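Local coordinates for protein histidine acid phosphatase (Hafnia alvei, PDB 4ARU) that belongs to branch 2 of the histidine phosphatase superfamily, enzymes built on a mixed beta sheet flanked by helices with a largely helical region beside it, at residues I15-G20 with I300-G305; A335-R340 with N353-T358; H37-W42 with E222-E227; S248-H253 with Q326-P331. All coordinates share one frame; numbering follows the deposited sequence. Where two conformers were deposited one is given.

How the contacts relate
Contacts 1 and 2 are neighbours in the central mixed sheet: strands 9-18 and 335-342 lie side by side, and 15-20 and 335-340 are joined by a backbone bond and by A335 packing. Both are ladders of backbone bonds flanked by apolar side chains. Contacts 3 and 4 each set a helix against a loop through side chains and single waters. Contacts 1 and 2 are wholly buried, whereas contacts 3 and 4 include partly exposed residues (P40 and W42; P327). Contact 3 lies farthest out, its centre about 20 Å from that of the chain. R18 of contact 1 makes a salt bridge to E222 of contact 3 and bonds the T330 carbonyl of contact 4.

Contact 1: I15-G20 with I300-G305; sequences ILSRHG and ILFIAG
The F302 ring, its CG anti to the backbone N (chi1 -178°), reaches from beside I15 to S17 of the neighbouring strand. CD2 meets I15 CG2 at 3.6 Å and CZ presses on S17 CB at 3.4 Å; F102 stacks on the same ring. On the other side L16 CD1 approaches I303 CG2 at 3.8 Å. Parallel strands 9-18 and 300-305 form this part of the central sheet of the histidine phosphatase fold, joined by I15 N to L301 O, I303 N to I15 O, S17 N to I303 O and G305 N to S17 O. Beyond, in the RHG signature of R18, H19 and G20, H19 N makes a more bent bond (143°) to G305 O at 3.0 Å. H19 ND1 donates in the ring plane to a lone pair of G20 O at 2.9 Å, while R18 CG covers one ring face. H19 NE2 and R18 NH2 both hydrogen-bond a tartaric acid molecule, probably from the crystallisation liquor; R18 NH1 turns to T330 O and E222.

Contact 2: A335-R340 with N353-T358; sequences ALVFER and NMVYQT
A335 and V337 pair with V355 and N353 as two hydrogen-bonded antiparallel pairs, in strands whose short segments run at 135° to each other, a marked twist. Nearly straight bonds of 2.8 Å join V355 N to A335 O and V337 N to N353 O. The V337 carbonyl O takes two donors: N353 N at 3.0 Å and a water at 2.9 Å. That water also donates to N353 OD1, at 2.8 Å, and so links the asparagine side chain back to the opposite strand; ND2 of the same amide makes a weak bond to S376 OG. Between these pairs, L336 and M354 form a non-hydrogen-bonded pair with both side chains on one face of the sheet. L336 CD2 touches M354 SD at 3.6 Å in one of two methionine conformers, which makes this touch less certain. On the other face V337 CG2 meets V355 CG2 at 3.6 Å, methyl to methyl; in each valine this branch stands anti to the carbonyl carbon and beside the backbone N. The two strands make a beta hairpin. Strand 9-18 flanks 335-342 and helix 51-70 covers the valine face, with Y64 on A335 and V337 and M60 on V355, while helix 307-317 packs on L336 from the other side through I310 and I313.

Contact 3: H37-W42 with E222-E227; sequences HQWPEW and EIFLLE
E227 OE2 accepts a hydrogen bond of 2.6 Å from a water, which in turn accepts the indole N-H of W42 from NE1 at 2.9 Å, so a single water joins the helix to the loop. The same oxygen rests against P40 CG at 3.5 Å and lies at the edge of the W39 ring near its plane, while the other carboxylate oxygen, OE1, takes the backbone N of A236. The extended E227 chain thus brings a buried carboxylate in between the two tryptophans. W42 meets the helix with the edge of its ring: CH2 is 3.5 Å from L226 O, close to the ring plane, and 4.0 Å from L226 CB. W39 brings up the far rim of its six-membered ring instead. Its CZ3 touches I223 CG2 at 3.7 Å, and its CH2 meets F224 CE1 at 3.5 Å. The W39 and F224 rings meet rim to rim, planes 18° apart, neither over the other. W39 NE1 is bonded to M31 O, and W237 meets the W39 ring edge-to-face. Loop 37-42, which leads from helix 29-33 toward helix 51-70, is in this way packed against helix 213-229; F224 also packs on W246 of helix 243-262 and on M168, V171 and L172 of helix 162-172.

Contact 4: S248-H253 with Q326-P331; sequences SLLKLH and QPDNTP
D328 reaches out from the loop to L250 and H253 of the helix. Its CB meets L250 CD1 at 4.0 Å, and CG, anti to the backbone N (chi1 -175°), carries the carboxylate on to the imidazole. OD1 lies at the H253 ring edge, 3.4 Å from CD2, with the carboxylate and ring planes 89° apart. OD1 also accepts T330 N at 2.9 Å from above the carboxylate plane, closing an Asx turn that shapes the loop. OD2, the other tip, makes a long, weak ion pair with R18. A water bridges H253 NE2 and T330 OG1, 2.7 Å from each, while ND1 of the ring bonds S218 OG. One turn earlier on the helix, L250 CB rests on P327 CB at 3.8 Å. Loop 326-331, which leads to strand 335-342, touches two helices: 243-262 supplies L250 and H253, and 213-229 places L225 against Q326 and D328.

Contact 1: I15-G20 with I300-G305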
loop_
_atom_site.group_PDB
_atom_site.type_symbol
_atom_site.label_atom_id
_atom_site.label_comp_id
_atom_site.label_asym_id
_atom_site.label_seq_id
_atom_site.Cartn_x
_atom_site.Cartn_y
_atom_site.Cartn_z
ATOM N N ILE A 15 6.680 6.672 7.826
ATOM C CA ILE A 15 6.461 6.245 6.486
ATOM C C ILE A 15 5.854 4.853 6.493
ATOM O O ILE A 15 6.456 3.945 7.067
ATOM C CB ILE A 15 7.790 6.193 5.732
ATOM C CG1 ILE A 15 8.473 7.582 5.795
ATOM C CG2 ILE A 15 7.602 5.738 4.297
ATOM C CD1 ILE A 15 9.852 7.624 5.191
ATOM N N LEU A 16 4.674 4.686 5.922
ATOM C CA LEU A 16 4.039 3.371 5.784
ATOM C C LEU A 16 4.147 3.032 4.316
ATOM O O LEU A 16 3.466 3.611 3.450
ATOM C CB LEU A 16 2.566 3.398 6.266
ATOM C CG LEU A 16 1.860 2.083 5.973
ATOM C CD1 LEU A 16 2.470 0.908 6.736
ATOM C CD2 LEU A 16 0.400 2.174 6.329
ATOM N N SER A 17 5.085 2.142 4.009
ATOM C CA SER A 17 5.454 1.830 2.650
ATOM C C SER A 17 4.959 0.468 2.224
ATOM O O SER A 17 5.093 -0.496 2.979
ATOM C CB SER A 17 6.973 1.807 2.513
ATOM O OG SER A 17 7.376 1.684 1.166
ATOM N N ARG A 18 4.480 0.336 0.994
ATOM C CA ARG A 18 4.343 -1.000 0.410
ATOM C C ARG A 18 5.722 -1.526 0.098
ATOM O O ARG A 18 6.638 -0.772 -0.246
ATOM C CB ARG A 18 3.525 -0.945 -0.849
ATOM C CG ARG A 18 3.175 -2.294 -1.470
ATOM C CD ARG A 18 2.275 -2.140 -2.679
ATOM N NE ARG A 18 2.026 -3.455 -3.254
ATOM C CZ ARG A 18 1.793 -3.708 -4.520
ATOM N NH1 ARG A 18 1.649 -2.735 -5.413
ATOM N NH2 ARG A 18 1.672 -4.965 -4.924
ATOM N N HIS A 19 5.883 -2.838 0.172
ATOM C CA HIS A 19 7.099 -3.451 -0.340
ATOM C C HIS A 19 7.313 -3.208 -1.821
ATOM O O HIS A 19 6.453 -2.702 -2.555
ATOM C CB HIS A 19 7.064 -4.976 -0.103
ATOM C CG HIS A 19 5.897 -5.650 -0.730
ATOM N ND1 HIS A 19 5.741 -5.834 -2.086
ATOM C CD2 HIS A 19 4.778 -6.141 -0.150
ATOM C CE1 HIS A 19 4.572 -6.410 -2.319
ATOM N NE2 HIS A 19 3.982 -6.626 -1.154
ATOM N N GLY A 20 8.499 -3.548 -2.269
ATOM C CA GLY A 20 8.855 -3.399 -3.643
ATOM C C GLY A 20 8.315 -4.453 -4.601
ATOM O O GLY A 20 7.539 -5.306 -4.265
ATOM N N ILE A 300 12.917 9.182 11.892
ATOM C CA ILE A 300 12.344 8.544 10.750
ATOM C C ILE A 300 11.970 7.118 11.148
ATOM O O ILE A 300 12.841 6.330 11.549
ATOM C CB ILE A 300 13.300 8.491 9.552
ATOM C CG1 ILE A 300 13.729 9.926 9.112
ATOM C CG2 ILE A 300 12.672 7.726 8.379
ATOM C CD1 ILE A 300 14.957 9.897 8.257
ATOM N N LEU A 301 10.696 6.813 11.050
ATOM C CA LEU A 301 10.141 5.482 11.313
ATOM C C LEU A 301 9.599 4.988 9.976
ATOM O O LEU A 301 8.674 5.572 9.430
ATOM C CB LEU A 301 9.078 5.497 12.394
ATOM C CG LEU A 301 8.230 4.241 12.599
ATOM C CD1 LEU A 301 9.136 3.059 12.895
ATOM C CD2 LEU A 301 7.180 4.396 13.656
ATOM N N PHE A 302 10.203 3.940 9.416
ATOM C CA PHE A 302 9.804 3.353 8.154
ATOM C C PHE A 302 9.176 1.985 8.474
ATOM O O PHE A 302 9.854 1.113 9.076
ATOM C CB PHE A 302 11.019 3.204 7.232
ATOM C CG PHE A 302 10.718 2.660 5.875
ATOM C CD1 PHE A 302 10.751 1.299 5.640
ATOM C CD2 PHE A 302 10.429 3.499 4.798
ATOM C CE1 PHE A 302 10.560 0.788 4.364
ATOM C CE2 PHE A 302 10.211 2.981 3.519
ATOM C CZ PHE A 302 10.260 1.609 3.322
ATOM N N ILE A 303 7.948 1.784 8.009
ATOM C CA ILE A 303 7.178 0.615 8.265
ATOM C C ILE A 303 6.941 -0.057 6.929
ATOM O O ILE A 303 6.257 0.520 6.030
ATOM C CB ILE A 303 5.850 0.943 8.976
ATOM C CG1 ILE A 303 6.073 1.707 10.282
ATOM C CG2 ILE A 303 5.060 -0.347 9.202
ATOM C CD1 ILE A 303 4.790 2.229 10.914
ATOM N N ALA A 304 7.476 -1.270 6.770
ATOM C CA ALA A 304 7.437 -1.973 5.485
ATOM C C ALA A 304 6.319 -3.004 5.527
ATOM O O ALA A 304 6.432 -4.049 6.143
ATOM C CB ALA A 304 8.784 -2.662 5.187
ATOM N N GLY A 305 5.247 -2.662 4.808
ATOM C CA GLY A 305 4.041 -3.466 4.765
ATOM C C GLY A 305 3.524 -3.736 3.350
ATOM O O GLY A 305 4.306 -3.956 2.402
#

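Contact 2: A335-R340 with N353-T358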
loop_
_atom_site.group_PDB
_atom_site.type_symbol
_atom_site.label_atom_id
_atom_site.label_comp_id
_atom_site.label_asym_id
_atom_site.label_seq_id
_atom_site.Cartn_x
_atom_site.Cartn_y
_atom_site.Cartn_z
ATOM N N ALA A 335 4.271 4.936 -0.667
ATOM C CA ALA A 335 4.169 5.039 0.745
ATOM C C ALA A 335 3.335 6.245 1.181
ATOM O O ALA A 335 3.444 7.333 0.548
ATOM C CB ALA A 335 5.540 5.140 1.356
ATOM N N LEU A 336 2.591 6.076 2.271
ATOM C CA LEU A 336 2.041 7.203 2.967
ATOM C C LEU A 336 3.117 7.767 3.881
ATOM O O LEU A 336 3.647 7.065 4.793
ATOM C CB LEU A 336 0.854 6.809 3.836
ATOM C CG LEU A 336 -0.408 6.437 3.076
ATOM C CD1 LEU A 336 -1.411 5.821 4.051
ATOM C CD2 LEU A 336 -0.951 7.680 2.359
ATOM N N VAL A 337 3.402 9.029 3.721
ATOM C CA VAL A 337 4.410 9.717 4.492
ATOM C C VAL A 337 3.692 10.715 5.359
ATOM O O VAL A 337 3.163 11.726 4.884
ATOM C CB VAL A 337 5.445 10.413 3.598
ATOM C CG1 VAL A 337 6.484 11.126 4.443
ATOM C CG2 VAL A 337 6.090 9.405 2.618
ATOM N N PHE A 338 3.730 10.452 6.640
ATOM C CA PHE A 338 3.134 11.303 7.672
ATOM C C PHE A 338 4.221 12.150 8.305
ATOM O O PHE A 338 5.211 11.606 8.808
ATOM C CB PHE A 338 2.462 10.494 8.774
ATOM C CG PHE A 338 1.310 9.670 8.335
ATOM C CD1 PHE A 338 1.476 8.420 7.760
ATOM C CD2 PHE A 338 0.015 10.090 8.680
ATOM C CE1 PHE A 338 0.392 7.688 7.384
ATOM C CE2 PHE A 338 -1.087 9.304 8.344
ATOM C CZ PHE A 338 -0.872 8.110 7.655
ATOM N N GLU A 339 4.074 13.475 8.286
ATOM C CA GLU A 339 5.094 14.413 8.747
ATOM C C GLU A 339 4.546 15.177 9.909
ATOM O O GLU A 339 3.474 15.781 9.812
ATOM C CB GLU A 339 5.476 15.377 7.641
ATOM C CG GLU A 339 6.140 14.668 6.484
ATOM C CD GLU A 339 6.605 15.556 5.344
ATOM O OE1 GLU A 339 6.207 16.728 5.247
ATOM O OE2 GLU A 339 7.386 15.022 4.517
ATOM N N ARG A 340 5.322 15.225 10.975
ATOM C CA ARG A 340 5.026 16.058 12.139
ATOM C C ARG A 340 5.804 17.333 12.010
ATOM O O ARG A 340 7.026 17.330 12.094
ATOM C CB ARG A 340 5.388 15.365 13.478
ATOM C CG ARG A 340 5.264 16.252 14.693
ATOM C CD ARG A 340 5.996 15.685 15.905
ATOM N NE ARG A 340 6.103 16.613 16.983
ATOM C CZ ARG A 340 5.212 16.803 17.982
ATOM N NH1 ARG A 340 4.148 16.037 18.134
ATOM N NH2 ARG A 340 5.423 17.741 18.883
ATOM N N ASN A 353 1.378 12.778 2.741
ATOM C CA ASN A 353 1.567 12.670 1.295
ATOM C C ASN A 353 1.650 11.224 0.871
ATOM O O ASN A 353 2.163 10.396 1.610
ATOM C CB ASN A 353 2.862 13.347 0.835
ATOM C CG ASN A 353 2.769 14.876 0.860
ATOM O OD1 ASN A 353 2.742 15.456 1.926
ATOM N ND2 ASN A 353 2.734 15.504 -0.310
ATOM N N MET A 354 1.173 10.938 -0.322
ATOM C CA MET A 354 1.450 9.662 -0.974
ATOM C C MET A 354 2.647 9.876 -1.860
ATOM O O MET A 354 2.552 10.641 -2.799
ATOM C CB MET A 354 0.260 9.162 -1.796
ATOM C CG MET A 354 0.367 7.729 -2.248
ATOM S SD MET A 354 0.335 6.536 -0.837
ATOM C CE MET A 354 0.723 5.189 -1.957
ATOM N N VAL A 355 3.738 9.164 -1.580
ATOM C CA VAL A 355 4.996 9.352 -2.333
ATOM C C VAL A 355 5.297 8.054 -3.068
ATOM O O VAL A 355 5.129 6.968 -2.501
ATOM C CB VAL A 355 6.140 9.714 -1.369
ATOM C CG1 VAL A 355 7.474 9.895 -2.100
ATOM C CG2 VAL A 355 5.800 11.001 -0.625
ATOM N N TYR A 356 5.640 8.161 -4.333
ATOM C CA TYR A 356 5.664 6.998 -5.236
ATOM C C TYR A 356 6.464 7.217 -6.480
ATOM O O TYR A 356 6.716 8.345 -6.872
ATOM C CB TYR A 356 4.221 6.653 -5.620
ATOM C CG TYR A 356 3.618 7.741 -6.477
ATOM C CD1 TYR A 356 3.129 8.917 -5.924
ATOM C CD2 TYR A 356 3.588 7.637 -7.890
ATOM C CE1 TYR A 356 2.573 9.896 -6.703
ATOM C CE2 TYR A 356 3.089 8.637 -8.673
ATOM C CZ TYR A 356 2.607 9.797 -8.065
ATOM O OH TYR A 356 2.118 10.801 -8.845
ATOM N N GLN A 357 6.873 6.103 -7.079
ATOM C CA GLN A 357 7.393 6.097 -8.410
ATOM C C GLN A 357 6.256 5.969 -9.423
ATOM O O GLN A 357 5.373 5.113 -9.280
ATOM C CB GLN A 357 8.369 4.951 -8.579
ATOM C CG GLN A 357 9.707 5.222 -7.899
ATOM C CD GLN A 357 10.333 3.991 -7.278
ATOM O OE1 GLN A 357 9.708 3.316 -6.439
ATOM N NE2 GLN A 357 11.607 3.795 -7.547
ATOM N N THR A 358 6.312 6.811 -10.436
ATOM C CA THR A 358 5.438 6.662 -11.591
ATOM C C THR A 358 5.687 5.344 -12.272
ATOM O O THR A 358 6.705 4.670 -12.061
ATOM C CB THR A 358 5.591 7.787 -12.613
ATOM O OG1 THR A 358 6.872 7.687 -13.242
ATOM C CG2 THR A 358 5.415 9.149 -12.021
HETATM O O HOH W 1 3.651 14.562 4.407
#

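Contact 3: H37-W42 with E222-E227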
loop_
_atom_site.group_PDB
_atom_site.type_symbol
_atom_site.label_atom_id
_atom_site.label_comp_id
_atom_site.label_asym_id
_atom_site.label_seq_id
_atom_site.Cartn_x
_atom_site.Cartn_y
_atom_site.Cartn_z
ATOM N N HIS A 37 -2.249 -18.109 -23.360
ATOM C CA HIS A 37 -0.825 -17.763 -23.366
ATOM C C HIS A 37 -0.171 -18.281 -22.124
ATOM O O HIS A 37 -0.864 -18.717 -21.215
ATOM C CB HIS A 37 -0.661 -16.271 -23.422
ATOM C CG HIS A 37 -1.387 -15.649 -24.554
ATOM N ND1 HIS A 37 -1.297 -16.143 -25.836
ATOM C CD2 HIS A 37 -2.263 -14.627 -24.597
ATOM C CE1 HIS A 37 -2.054 -15.416 -26.636
ATOM N NE2 HIS A 37 -2.657 -14.498 -25.911
ATOM N N GLN A 38 1.149 -18.337 -22.114
ATOM C CA GLN A 38 1.865 -18.832 -20.942
ATOM C C GLN A 38 2.351 -17.652 -20.132
ATOM O O GLN A 38 2.972 -16.745 -20.686
ATOM C CB GLN A 38 3.061 -19.681 -21.367
ATOM C CG GLN A 38 2.676 -20.800 -22.319
ATOM C CD GLN A 38 1.408 -21.577 -21.923
ATOM O OE1 GLN A 38 0.411 -21.629 -22.684
ATOM N NE2 GLN A 38 1.440 -22.196 -20.747
ATOM N N TRP A 39 2.078 -17.679 -18.831
ATOM C CA TRP A 39 2.600 -16.673 -17.966
ATOM C C TRP A 39 4.143 -16.724 -17.887
ATOM O O TRP A 39 4.715 -17.795 -17.790
ATOM C CB TRP A 39 1.987 -16.817 -16.568
ATOM C CG TRP A 39 0.528 -16.456 -16.512
ATOM C CD1 TRP A 39 -0.540 -17.325 -16.599
ATOM C CD2 TRP A 39 -0.014 -15.163 -16.288
ATOM N NE1 TRP A 39 -1.713 -16.615 -16.456
ATOM C CE2 TRP A 39 -1.424 -15.285 -16.297
ATOM C CE3 TRP A 39 0.543 -13.894 -16.134
ATOM C CZ2 TRP A 39 -2.256 -14.194 -16.101
ATOM C CZ3 TRP A 39 -0.280 -12.814 -15.969
ATOM C CH2 TRP A 39 -1.677 -12.964 -15.927
ATOM N N PRO A 40 4.777 -15.556 -17.911
ATOM C CA PRO A 40 6.247 -15.550 -17.940
ATOM C C PRO A 40 6.826 -15.988 -16.581
ATOM O O PRO A 40 6.230 -15.730 -15.527
ATOM C CB PRO A 40 6.579 -14.093 -18.286
ATOM C CG PRO A 40 5.389 -13.320 -17.906
ATOM C CD PRO A 40 4.236 -14.229 -18.253
ATOM N N GLU A 41 7.963 -16.654 -16.610
ATOM C CA GLU A 41 8.624 -17.068 -15.369
ATOM C C GLU A 41 9.352 -15.894 -14.742
ATOM O O GLU A 41 10.090 -15.162 -15.422
ATOM C CB GLU A 41 9.567 -18.262 -15.576
ATOM C CG GLU A 41 8.873 -19.637 -15.485
ATOM C CD GLU A 41 8.417 -20.011 -14.055
ATOM O OE1 GLU A 41 7.289 -19.615 -13.623
ATOM O OE2 GLU A 41 9.181 -20.731 -13.350
ATOM N N TRP A 42 9.159 -15.727 -13.426
ATOM C CA TRP A 42 9.872 -14.710 -12.646
ATOM C C TRP A 42 11.206 -15.264 -12.141
ATOM O O TRP A 42 11.401 -16.485 -12.060
ATOM C CB TRP A 42 8.997 -14.251 -11.479
ATOM C CG TRP A 42 7.955 -13.319 -11.953
ATOM C CD1 TRP A 42 6.844 -13.616 -12.728
ATOM C CD2 TRP A 42 7.906 -11.923 -11.726
ATOM N NE1 TRP A 42 6.130 -12.483 -12.985
ATOM C CE2 TRP A 42 6.762 -11.424 -12.389
ATOM C CE3 TRP A 42 8.699 -11.040 -11.010
ATOM C CZ2 TRP A 42 6.420 -10.079 -12.358
ATOM C CZ3 TRP A 42 8.359 -9.698 -10.995
ATOM C CH2 TRP A 42 7.254 -9.232 -11.671
ATOM N N GLU A 222 -2.782 -6.164 -11.601
ATOM C CA GLU A 222 -1.615 -5.877 -10.787
ATOM C C GLU A 222 -0.392 -6.693 -11.238
ATOM O O GLU A 222 0.752 -6.172 -11.247
ATOM C CB GLU A 222 -1.956 -6.086 -9.296
ATOM C CG GLU A 222 -0.801 -5.919 -8.363
ATOM C CD GLU A 222 -0.339 -4.487 -8.171
ATOM O OE1 GLU A 222 -1.091 -3.518 -8.524
ATOM O OE2 GLU A 222 0.794 -4.311 -7.669
ATOM N N ILE A 223 -0.606 -7.939 -11.635
ATOM C CA ILE A 223 0.519 -8.729 -12.141
ATOM C C ILE A 223 1.114 -8.069 -13.398
ATOM O O ILE A 223 2.336 -8.007 -13.557
ATOM C CB ILE A 223 0.152 -10.216 -12.367
ATOM C CG1 ILE A 223 -0.097 -10.835 -10.982
ATOM C CG2 ILE A 223 1.211 -10.905 -13.232
ATOM C CD1 ILE A 223 -0.735 -12.194 -11.041
ATOM N N PHE A 224 0.283 -7.575 -14.326
ATOM C CA PHE A 224 0.818 -6.914 -15.496
ATOM C C PHE A 224 1.632 -5.685 -15.092
ATOM O O PHE A 224 2.694 -5.449 -15.642
ATOM C CB PHE A 224 -0.306 -6.493 -16.443
ATOM C CG PHE A 224 -1.145 -7.632 -16.973
ATOM C CD1 PHE A 224 -0.647 -8.904 -17.200
ATOM C CD2 PHE A 224 -2.458 -7.398 -17.289
ATOM C CE1 PHE A 224 -1.451 -9.919 -17.710
ATOM C CE2 PHE A 224 -3.276 -8.414 -17.806
ATOM C CZ PHE A 224 -2.778 -9.663 -18.006
ATOM N N LEU A 225 1.127 -4.913 -14.136
ATOM C CA LEU A 225 1.854 -3.737 -13.692
ATOM C C LEU A 225 3.214 -4.158 -13.103
ATOM O O LEU A 225 4.234 -3.495 -13.305
ATOM C CB LEU A 225 1.037 -3.013 -12.638
ATOM C CG LEU A 225 1.682 -1.684 -12.200
ATOM C CD1 LEU A 225 0.641 -0.608 -12.228
ATOM C CD2 LEU A 225 2.374 -1.751 -10.868
ATOM N N LEU A 226 3.193 -5.238 -12.336
ATOM C CA LEU A 226 4.433 -5.769 -11.763
ATOM C C LEU A 226 5.413 -6.219 -12.835
ATOM O O LEU A 226 6.594 -5.940 -12.745
ATOM C CB LEU A 226 4.193 -6.877 -10.744
ATOM C CG LEU A 226 3.479 -6.471 -9.459
ATOM C CD1 LEU A 226 2.978 -7.663 -8.618
ATOM C CD2 LEU A 226 4.406 -5.630 -8.617
ATOM N N GLU A 227 4.915 -6.876 -13.879
ATOM C CA GLU A 227 5.770 -7.303 -14.984
ATOM C C GLU A 227 6.459 -6.076 -15.614
ATOM O O GLU A 227 7.625 -6.084 -15.943
ATOM C CB GLU A 227 4.960 -7.979 -16.076
ATOM C CG GLU A 227 4.388 -9.356 -15.690
ATOM C CD GLU A 227 3.458 -9.922 -16.741
ATOM O OE1 GLU A 227 3.189 -9.204 -17.719
ATOM O OE2 GLU A 227 3.014 -11.091 -16.605
HETATM O O HOH W 2 3.648 -12.537 -14.479
#

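Contact 4: S248-H253 with Q326-P331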
loop_
_atom_site.group_PDB
_atom_site.type_symbol
_atom_site.label_atom_id
_atom_site.label_comp_id
_atom_site.label_asym_id
_atom_site.label_seq_id
_atom_site.Cartn_x
_atom_site.Cartn_y
_atom_site.Cartn_z
ATOM N N SER A 248 -7.583 1.636 -17.500
ATOM C CA SER A 248 -8.816 0.870 -17.502
ATOM C C SER A 248 -8.612 -0.448 -16.768
ATOM O O SER A 248 -9.453 -0.863 -15.971
ATOM C CB SER A 248 -9.256 0.629 -18.958
ATOM O OG SER A 248 -10.400 -0.231 -18.981
ATOM N N LEU A 249 -7.487 -1.118 -16.967
ATOM C CA LEU A 249 -7.249 -2.371 -16.248
ATOM C C LEU A 249 -7.047 -2.149 -14.746
ATOM O O LEU A 249 -7.591 -2.872 -13.882
ATOM C CB LEU A 249 -6.026 -3.066 -16.817
ATOM C CG LEU A 249 -6.117 -3.510 -18.269
ATOM C CD1 LEU A 249 -4.748 -3.956 -18.842
ATOM C CD2 LEU A 249 -7.194 -4.596 -18.429
ATOM N N LEU A 250 -6.284 -1.122 -14.389
ATOM C CA LEU A 250 -6.016 -0.891 -12.960
ATOM C C LEU A 250 -7.242 -0.332 -12.247
ATOM O O LEU A 250 -7.323 -0.470 -11.044
ATOM C CB LEU A 250 -4.770 0.013 -12.777
ATOM C CG LEU A 250 -3.421 -0.750 -12.621
ATOM C CD1 LEU A 250 -3.333 -1.694 -11.404
ATOM C CD2 LEU A 250 -3.085 -1.479 -13.902
ATOM N N LYS A 251 -8.210 0.198 -12.985
ATOM C CA LYS A 251 -9.488 0.610 -12.395
ATOM C C LYS A 251 -10.113 -0.559 -11.639
ATOM O O LYS A 251 -10.649 -0.417 -10.531
ATOM C CB LYS A 251 -10.429 1.095 -13.494
ATOM C CG LYS A 251 -11.768 1.542 -12.954
ATOM C CD LYS A 251 -12.592 2.357 -13.942
ATOM C CE LYS A 251 -12.711 1.691 -15.262
ATOM N NZ LYS A 251 -13.699 2.451 -16.080
ATOM N N LEU A 252 -9.979 -1.753 -12.174
ATOM C CA LEU A 252 -10.534 -2.942 -11.534
ATOM C C LEU A 252 -9.804 -3.255 -10.245
ATOM O O LEU A 252 -10.402 -3.638 -9.249
ATOM C CB LEU A 252 -10.442 -4.148 -12.478
ATOM C CG LEU A 252 -11.280 -4.011 -13.758
ATOM C CD1 LEU A 252 -10.770 -4.929 -14.874
ATOM C CD2 LEU A 252 -12.731 -4.322 -13.470
ATOM N N HIS A 253 -8.481 -3.104 -10.260
ATOM C CA HIS A 253 -7.700 -3.352 -9.074
ATOM C C HIS A 253 -8.027 -2.322 -8.005
ATOM O O HIS A 253 -8.210 -2.684 -6.849
ATOM C CB HIS A 253 -6.231 -3.289 -9.489
ATOM C CG HIS A 253 -5.276 -3.389 -8.345
ATOM N ND1 HIS A 253 -4.940 -4.588 -7.756
ATOM C CD2 HIS A 253 -4.548 -2.443 -7.713
ATOM C CE1 HIS A 253 -4.073 -4.376 -6.784
ATOM N NE2 HIS A 253 -3.808 -3.087 -6.747
ATOM N N GLN A 326 0.725 7.051 -12.456
ATOM C CA GLN A 326 0.761 5.744 -11.764
ATOM C C GLN A 326 -0.668 5.214 -11.610
ATOM O O GLN A 326 -1.395 5.645 -10.692
ATOM C CB GLN A 326 1.470 5.919 -10.430
ATOM C CG GLN A 326 1.499 4.682 -9.546
ATOM C CD GLN A 326 1.994 3.462 -10.291
ATOM O OE1 GLN A 326 1.208 2.631 -10.757
ATOM N NE2 GLN A 326 3.308 3.320 -10.390
ATOM N N PRO A 327 -1.059 4.271 -12.453
ATOM C CA PRO A 327 -2.422 3.774 -12.415
ATOM C C PRO A 327 -2.808 2.971 -11.171
ATOM O O PRO A 327 -3.995 2.952 -10.855
ATOM C CB PRO A 327 -2.534 2.937 -13.674
ATOM C CG PRO A 327 -1.196 2.575 -14.068
ATOM C CD PRO A 327 -0.266 3.620 -13.513
ATOM N N ASP A 328 -1.866 2.373 -10.481
ATOM C CA ASP A 328 -2.171 1.666 -9.226
ATOM C C ASP A 328 -2.189 2.689 -8.066
ATOM O O ASP A 328 -1.211 3.410 -7.875
ATOM C CB ASP A 328 -1.059 0.636 -9.008
ATOM C CG ASP A 328 -1.289 -0.287 -7.793
ATOM O OD1 ASP A 328 -2.270 -0.086 -7.015
ATOM O OD2 ASP A 328 -0.458 -1.219 -7.634
ATOM N N ASN A 329 -3.266 2.787 -7.302
ATOM C CA ASN A 329 -3.314 3.706 -6.156
ATOM C C ASN A 329 -2.379 3.316 -5.040
ATOM O O ASN A 329 -2.075 4.149 -4.216
ATOM C CB ASN A 329 -4.727 3.808 -5.539
ATOM C CG ASN A 329 -5.736 4.474 -6.455
ATOM O OD1 ASN A 329 -5.370 5.148 -7.402
ATOM N ND2 ASN A 329 -7.013 4.229 -6.212
ATOM N N THR A 330 -1.957 2.055 -5.024
ATOM C CA THR A 330 -1.069 1.516 -3.975
ATOM C C THR A 330 0.099 0.816 -4.658
ATOM O O THR A 330 0.253 -0.405 -4.555
ATOM C CB THR A 330 -1.826 0.586 -2.998
ATOM O OG1 THR A 330 -2.586 -0.378 -3.728
ATOM C CG2 THR A 330 -2.785 1.396 -2.078
ATOM N N PRO A 331 0.967 1.552 -5.363
ATOM C CA PRO A 331 1.979 0.941 -6.173
ATOM C C PRO A 331 3.170 0.378 -5.387
ATOM O O PRO A 331 3.357 0.707 -4.234
ATOM C CB PRO A 331 2.420 2.103 -7.071
ATOM C CG PRO A 331 2.340 3.257 -6.150
ATOM C CD PRO A 331 1.033 3.034 -5.463
HETATM O O HOH W 3 -1.735 -2.536 -5.165
#